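Side-chain contact in cytochrome c (Chlorobaculum tepidum, PDB 3A9F), which probably carries electrons through its single heme c, as the C-terminal electron-carrier domain of the reaction-centre cytochrome c(z) of a green photosynthetic bacterium: residues 31-36 and 81-86. Sequence-based numbering, arbitrary orientation.
Sequences KKLVDV and AKTIGI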
# COMPACT_ATOMS: atom_id res chain seq x y z
N LYS A 31 5.92 5.17 5.24
CA LYS A 31 6.69 3.93 5.18
C LYS A 31 6.56 3.14 6.48
O LYS A 31 6.46 1.91 6.46
CB LYS A 31 8.17 4.23 4.90
CG LYS A 31 9.06 2.97 4.74
CD LYS A 31 10.52 3.38 4.50
CE LYS A 31 11.43 2.17 4.36
NZ LYS A 31 11.65 1.50 5.66
N LYS A 32 6.56 3.84 7.61
CA LYS A 32 6.41 3.17 8.89
C LYS A 32 5.06 2.47 8.97
O LYS A 32 4.98 1.33 9.45
CB LYS A 32 6.58 4.16 10.04
CG LYS A 32 8.00 4.64 10.17
CD LYS A 32 8.16 5.64 11.30
CE LYS A 32 9.61 6.15 11.35
NZ LYS A 32 9.80 7.15 12.42
N LEU A 33 4.01 3.12 8.47
CA LEU A 33 2.68 2.51 8.48
C LEU A 33 2.59 1.29 7.55
O LEU A 33 1.98 0.29 7.90
CB LEU A 33 1.64 3.56 8.14
CG LEU A 33 0.17 3.13 8.37
CD1 LEU A 33 -0.11 2.67 9.81
CD2 LEU A 33 -0.76 4.24 7.93
N VAL A 34 3.22 1.38 6.38
CA VAL A 34 3.33 0.22 5.48
C VAL A 34 4.02 -0.93 6.20
O VAL A 34 3.56 -2.08 6.14
CB VAL A 34 4.10 0.57 4.18
CG1 VAL A 34 4.35 -0.68 3.34
CG2 VAL A 34 3.33 1.61 3.37
N ASP A 35 5.11 -0.62 6.90
CA ASP A 35 5.87 -1.65 7.60
C ASP A 35 5.01 -2.34 8.66
O ASP A 35 5.05 -3.56 8.80
CB ASP A 35 7.12 -1.05 8.26
CG ASP A 35 8.22 -0.70 7.27
OD1 ASP A 35 8.13 -1.01 6.06
OD2 ASP A 35 9.20 -0.07 7.73
N VAL A 36 4.22 -1.55 9.39
CA VAL A 36 3.35 -2.11 10.42
C VAL A 36 2.21 -2.95 9.81
O VAL A 36 1.95 -4.07 10.27
CB VAL A 36 2.76 -0.99 11.32
CG1 VAL A 36 1.72 -1.54 12.30
CG2 VAL A 36 3.86 -0.28 12.09
N ALA A 81 -5.33 2.78 4.48
CA ALA A 81 -5.28 2.31 3.10
C ALA A 81 -4.88 3.44 2.17
O ALA A 81 -4.13 3.21 1.22
CB ALA A 81 -6.62 1.73 2.69
N LYS A 82 -5.34 4.67 2.44
CA LYS A 82 -4.95 5.81 1.61
C LYS A 82 -3.45 6.06 1.71
O LYS A 82 -2.75 6.20 0.69
CB LYS A 82 -5.72 7.06 2.03
CG LYS A 82 -7.20 7.04 1.69
CD LYS A 82 -7.87 8.24 2.35
CE LYS A 82 -9.31 8.45 2.01
NZ LYS A 82 -9.81 9.64 2.73
N THR A 83 -2.94 6.11 2.94
CA THR A 83 -1.51 6.37 3.18
C THR A 83 -0.63 5.30 2.56
O THR A 83 0.37 5.59 1.91
CB THR A 83 -1.28 6.48 4.68
OG1 THR A 83 -2.01 7.61 5.17
CG2 THR A 83 0.20 6.62 5.03
N ILE A 84 -1.01 4.05 2.78
CA ILE A 84 -0.24 2.92 2.29
C ILE A 84 -0.22 2.90 0.78
O ILE A 84 0.83 2.69 0.18
CB ILE A 84 -0.83 1.60 2.87
CG1 ILE A 84 -0.52 1.52 4.37
CG2 ILE A 84 -0.27 0.37 2.11
CD1 ILE A 84 -1.33 0.46 5.12
N GLY A 85 -1.37 3.14 0.15
CA GLY A 85 -1.41 3.17 -1.32
C GLY A 85 -0.52 4.24 -1.91
O GLY A 85 0.17 4.00 -2.90
N ILE A 86 -0.53 5.43 -1.31
CA ILE A 86 0.33 6.50 -1.79
C ILE A 86 1.80 6.10 -1.70
O ILE A 86 2.54 6.25 -2.66
CB ILE A 86 0.07 7.80 -1.01
CG1 ILE A 86 -1.30 8.38 -1.38
CG2 ILE A 86 1.20 8.82 -1.29
CD1 ILE A 86 -1.82 9.41 -0.37
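Ile-84 packs against Val-34 where segments 31-36 and 81-86, of helices 27-37 and 78-91, run at 106° to each other, with local axes 8.8 Å apart. Followed outward, Ile-84 first presents its CB, 4.2 Å from Val-34 CG2. The fork of CG1 and CG2 opens toward that methyl, each arm 4.0 Å from Val-34 CG2. CG1 also faces Leu-33 CG at 4.4 Å, and CD1 ends 4.3 Å from the Leu-33 carbonyl O. The side chain of Ile-84 also touches the heme, so a branched, four-carbon group suits a place between helix and cofactor. Val-34 is short enough for the backbones to close in: its CG2, anti to the carbonyl carbon, lies 4.0 Å from Ile-84 CA, while its side chain also meets Trp-87 and Leu-44.

Toward the partly exposed edge, Leu-33 crosses Thr-83 at about a right angle. Its CG, anti to the backbone N (chi1 -169°), is carried toward helix 78-91, and chi2 of 56° turns Leu-33 CD2 to within 3.9 Å of Thr-83 CG2. Threonine serves two environments here: its methyl meets leucine, and OG1 makes a weak hydrogen bond to the carbonyl of Asp-79.

Near-perpendicular packing of the first and last helices is a hallmark of class I cytochromes c, and here it joins the helix leading into the CXXCH heme-attachment motif to the C-terminal one. Between these two segments only saturated carbons meet, apart from one backbone oxygen, so this part of the join rests on shape and burial rather than directed bonds, and Ile-84 extends that apolar layer to the heme.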